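Long-range contact in parahox neighbor (Phaeodactylum tricornutum CCAP 1055/1, PDB 5Z5M), which probably carries out the last two steps from urate to (S)-allantoin, hydrolysing 5-hydroxyisourate and decarboxylating the product OHCU: residues A[204-209]-A[242-247]. Sequence-based numbering, arbitrary orientation.
Sequences HRLSPP and QYEWTF
A classic beta bulge closes this antiparallel pairing of strands 200-207 and 241-248, inner strands of a four-stranded sheet in the transthyretin-like HIU hydrolase part. Leu206 and Ser207 both face Gln242, whose carbonyl O accepts from Leu206 N at 2.7 Å and Ser207 N at 3.3 Å; Gln242 N donates to Ser207 O at 3.0 Å, from above the carbonyl plane. Before the bulge, His204 N donates almost straight to Glu244 O (174°), and Glu244 N returns a bond to His204 O.

On the buried face, Arg205 and Tyr243 run side by side as a non-hydrogen-bonded pair. Arginine offers methylenes and a donor, tyrosine a flat face and a hydroxyl: Arg205 CG lies 4.1 Å from the Tyr243 ring centroid in a CH-pi contact, and a bend at chi3 (-68°) brings NE within 3.0 Å of Tyr243 OH, in the guanidinium plane. An alanine at Arg205 would lose that bond and the CG packing, and would probably leave the tyrosine, still hydrogen-bonded to Thr239 O, less firmly held. Arg205 NH1 is also hydrogen-bonded to Met211 O.

Leu206 points toward the partner strand, its CD1 3.8 Å from Glu244 OE2; the long, extended glutamate reaches Arg272 in a salt bridge. Farther along, a water in the His204 ring plane joins ND1 to Glu244 O and, 2.6 Å from its oxygen, Thr246 OG1.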
ATOM      1  N   HIS A 204     -15.056 -14.811 -10.675  1.00  8.06           N
ATOM      2  CA  HIS A 204     -15.050 -16.240 -10.984  1.00  8.68           C
ATOM      3  C   HIS A 204     -14.680 -17.058  -9.767  1.00  9.63           C
ATOM      4  O   HIS A 204     -13.894 -16.612  -8.939  1.00 10.03           O
ATOM      5  CB  HIS A 204     -14.056 -16.564 -12.100  1.00  9.48           C
ATOM      6  CG  HIS A 204     -14.490 -16.101 -13.450  1.00 14.11           C
ATOM      7  ND1 HIS A 204     -14.423 -14.782 -13.842  1.00 16.31           N
ATOM      8  CD2 HIS A 204     -14.996 -16.782 -14.508  1.00 17.98           C
ATOM      9  CE1 HIS A 204     -14.863 -14.669 -15.081  1.00 28.44           C
ATOM     10  NE2 HIS A 204     -15.219 -15.869 -15.508  1.00 22.87           N
ATOM     11  N   ARG A 205     -15.242 -18.258  -9.668  1.00  7.18           N
ATOM     12  CA  ARG A 205     -14.725 -19.262  -8.741  1.00 10.81           C
ATOM     13  C   ARG A 205     -13.764 -20.174  -9.493  1.00 14.82           C
ATOM     14  O   ARG A 205     -14.118 -20.733 -10.531  1.00 17.07           O
ATOM     15  CB  ARG A 205     -15.852 -20.082  -8.114  1.00 11.63           C
ATOM     16  CG  ARG A 205     -15.370 -21.033  -7.011  1.00 12.43           C
ATOM     17  CD  ARG A 205     -16.504 -21.885  -6.448  1.00 18.80           C
ATOM     18  NE  ARG A 205     -17.471 -21.096  -5.691  1.00 15.06           N
ATOM     19  CZ  ARG A 205     -18.698 -20.803  -6.111  1.00 18.33           C
ATOM     20  NH1 ARG A 205     -19.132 -21.245  -7.286  1.00 15.57           N
ATOM     21  NH2 ARG A 205     -19.502 -20.078  -5.347  1.00 19.49           N
ATOM     22  N   LEU A 206     -12.547 -20.316  -8.979  1.00 11.10           N
ATOM     23  CA  LEU A 206     -11.525 -21.105  -9.667  1.00 15.73           C
ATOM     24  C   LEU A 206     -11.442 -22.523  -9.131  1.00 16.79           C
ATOM     25  O   LEU A 206     -11.076 -23.446  -9.858  1.00 17.70           O
ATOM     26  CB  LEU A 206     -10.155 -20.438  -9.553  1.00 16.62           C
ATOM     27  CG  LEU A 206     -10.014 -19.013 -10.099  1.00 19.25           C
ATOM     28  CD1 LEU A 206      -8.545 -18.622 -10.169  1.00 23.65           C
ATOM     29  CD2 LEU A 206     -10.679 -18.871 -11.454  1.00 22.13           C
ATOM     30  N   SER A 207     -11.776 -22.691  -7.855  1.00 14.11           N
ATOM     31  CA  SER A 207     -11.731 -24.003  -7.218  1.00 25.16           C
ATOM     32  C   SER A 207     -12.678 -24.028  -6.018  1.00 22.60           C
ATOM     33  O   SER A 207     -12.992 -22.972  -5.456  1.00 19.41           O
ATOM     34  CB  SER A 207     -10.298 -24.355  -6.797  1.00 26.82           C
ATOM     35  OG  SER A 207      -9.910 -23.644  -5.637  1.00 39.52           O
ATOM     36  N   PRO A 208     -13.171 -25.221  -5.638  1.00 24.53           N
ATOM     37  CA  PRO A 208     -12.935 -26.531  -6.260  1.00 26.15           C
ATOM     38  C   PRO A 208     -13.568 -26.627  -7.649  1.00 26.67           C
ATOM     39  O   PRO A 208     -14.610 -26.015  -7.879  1.00 27.97           O
ATOM     40  CB  PRO A 208     -13.597 -27.505  -5.282  1.00 28.32           C
ATOM     41  CG  PRO A 208     -14.665 -26.705  -4.628  1.00 25.38           C
ATOM     42  CD  PRO A 208     -14.098 -25.321  -4.497  1.00 27.18           C
ATOM     43  N   PRO A 209     -12.937 -27.382  -8.561  1.00 27.36           N
ATOM     44  CA  PRO A 209     -13.336 -27.451  -9.973  1.00 30.43           C
ATOM     45  C   PRO A 209     -14.825 -27.738 -10.193  1.00 24.43           C
ATOM     46  O   PRO A 209     -15.379 -27.309 -11.205  1.00 35.52           O
ATOM     47  CB  PRO A 209     -12.475 -28.598 -10.529  1.00 34.91           C
ATOM     48  CG  PRO A 209     -11.868 -29.278  -9.333  1.00 37.73           C
ATOM     49  CD  PRO A 209     -11.763 -28.225  -8.285  1.00 28.76           C
ATOM     50  N   GLN A 242     -11.200 -21.063  -4.026  1.00  7.62           N
ATOM     51  CA  GLN A 242     -10.393 -20.001  -4.594  1.00  8.63           C
ATOM     52  C   GLN A 242     -11.208 -19.198  -5.596  1.00  9.96           C
ATOM     53  O   GLN A 242     -11.939 -19.764  -6.408  1.00 11.61           O
ATOM     54  CB  GLN A 242      -9.142 -20.574  -5.264  1.00 14.12           C
ATOM     55  CG  GLN A 242      -8.154 -19.525  -5.697  1.00 19.88           C
ATOM     56  CD  GLN A 242      -6.920 -20.121  -6.349  1.00 25.17           C
ATOM     57  OE1 GLN A 242      -7.015 -21.026  -7.182  1.00 24.45           O
ATOM     58  NE2 GLN A 242      -5.750 -19.623  -5.963  1.00 23.09           N
ATOM     59  N   TYR A 243     -11.076 -17.878  -5.534  1.00  5.79           N
ATOM     60  CA  TYR A 243     -11.824 -16.973  -6.412  1.00  7.98           C
ATOM     61  C   TYR A 243     -10.908 -15.994  -7.146  1.00  9.77           C
ATOM     62  O   TYR A 243      -9.738 -15.841  -6.794  1.00  7.72           O
ATOM     63  CB  TYR A 243     -12.868 -16.193  -5.601  1.00 10.34           C
ATOM     64  CG  TYR A 243     -13.955 -17.050  -4.983  1.00 15.59           C
ATOM     65  CD1 TYR A 243     -13.709 -17.802  -3.838  1.00  8.38           C
ATOM     66  CD2 TYR A 243     -15.233 -17.093  -5.533  1.00  8.91           C
ATOM     67  CE1 TYR A 243     -14.697 -18.592  -3.270  1.00 13.24           C
ATOM     68  CE2 TYR A 243     -16.231 -17.884  -4.970  1.00 13.73           C
ATOM     69  CZ  TYR A 243     -15.959 -18.625  -3.836  1.00 10.88           C
ATOM     70  OH  TYR A 243     -16.939 -19.410  -3.266  1.00 13.24           O
ATOM     71  N   GLU A 244     -11.450 -15.319  -8.157  1.00  7.72           N
ATOM     72  CA  GLU A 244     -10.723 -14.251  -8.827  1.00 11.09           C
ATOM     73  C   GLU A 244     -11.654 -13.115  -9.250  1.00  9.51           C
ATOM     74  O   GLU A 244     -12.614 -13.338  -9.991  1.00  9.35           O
ATOM     75  CB  GLU A 244      -9.975 -14.802 -10.047  1.00 15.10           C
ATOM     76  CG  GLU A 244      -9.103 -13.789 -10.751  1.00 16.87           C
ATOM     77  CD  GLU A 244      -8.241 -14.415 -11.838  1.00 39.24           C
ATOM     78  OE1 GLU A 244      -8.391 -14.021 -13.016  1.00 45.72           O
ATOM     79  OE2 GLU A 244      -7.407 -15.290 -11.512  1.00 22.25           O
ATOM     80  N   TRP A 245     -11.392 -11.908  -8.745  1.00  7.22           N
ATOM     81  CA  TRP A 245     -12.016 -10.708  -9.287  1.00  5.86           C
ATOM     82  C   TRP A 245     -11.356 -10.374 -10.612  1.00 10.82           C
ATOM     83  O   TRP A 245     -10.188 -10.692 -10.833  1.00 12.01           O
ATOM     84  CB  TRP A 245     -11.855  -9.477  -8.385  1.00  9.59           C
ATOM     85  CG  TRP A 245     -12.453  -9.469  -6.997  1.00 13.48           C
ATOM     86  CD1 TRP A 245     -11.758  -9.452  -5.821  1.00 13.90           C
ATOM     87  CD2 TRP A 245     -13.844  -9.372  -6.639  1.00  9.07           C
ATOM     88  NE1 TRP A 245     -12.623  -9.388  -4.758  1.00 13.37           N
ATOM     89  CE2 TRP A 245     -13.909  -9.345  -5.230  1.00 13.36           C
ATOM     90  CE3 TRP A 245     -15.036  -9.340  -7.370  1.00  7.30           C
ATOM     91  CZ2 TRP A 245     -15.117  -9.283  -4.536  1.00 10.93           C
ATOM     92  CZ3 TRP A 245     -16.241  -9.274  -6.674  1.00  7.60           C
ATOM     93  CH2 TRP A 245     -16.268  -9.248  -5.274  1.00 10.29           C
ATOM     94  N   THR A 246     -12.099  -9.697 -11.474  1.00  5.88           N
ATOM     95  CA  THR A 246     -11.519  -9.017 -12.620  1.00  8.91           C
ATOM     96  C   THR A 246     -11.984  -7.570 -12.564  1.00  9.03           C
ATOM     97  O   THR A 246     -13.172  -7.297 -12.702  1.00  9.07           O
ATOM     98  CB  THR A 246     -11.932  -9.662 -13.964  1.00 17.68           C
ATOM     99  OG1 THR A 246     -11.502 -11.029 -13.999  1.00 14.84           O
ATOM    100  CG2 THR A 246     -11.297  -8.913 -15.126  1.00 15.40           C
ATOM    101  N   PHE A 247     -11.057  -6.652 -12.303  1.00  6.73           N
ATOM    102  CA  PHE A 247     -11.383  -5.232 -12.257  1.00  5.96           C
ATOM    103  C   PHE A 247     -11.052  -4.577 -13.591  1.00  9.04           C
ATOM    104  O   PHE A 247      -9.903  -4.616 -14.038  1.00 11.17           O
ATOM    105  CB  PHE A 247     -10.620  -4.527 -11.136  1.00  4.77           C
ATOM    106  CG  PHE A 247     -10.956  -5.031  -9.761  1.00  8.07           C
ATOM    107  CD1 PHE A 247     -12.032  -4.510  -9.062  1.00  9.44           C
ATOM    108  CD2 PHE A 247     -10.182  -6.010  -9.163  1.00  6.86           C
ATOM    109  CE1 PHE A 247     -12.341  -4.964  -7.785  1.00  6.36           C
ATOM    110  CE2 PHE A 247     -10.478  -6.466  -7.893  1.00  7.13           C
ATOM    111  CZ  PHE A 247     -11.566  -5.944  -7.200  1.00 11.48           C
TER
HETATM  112  O   HOH W   1     -12.914 -12.727 -12.593  1.00 19.94           O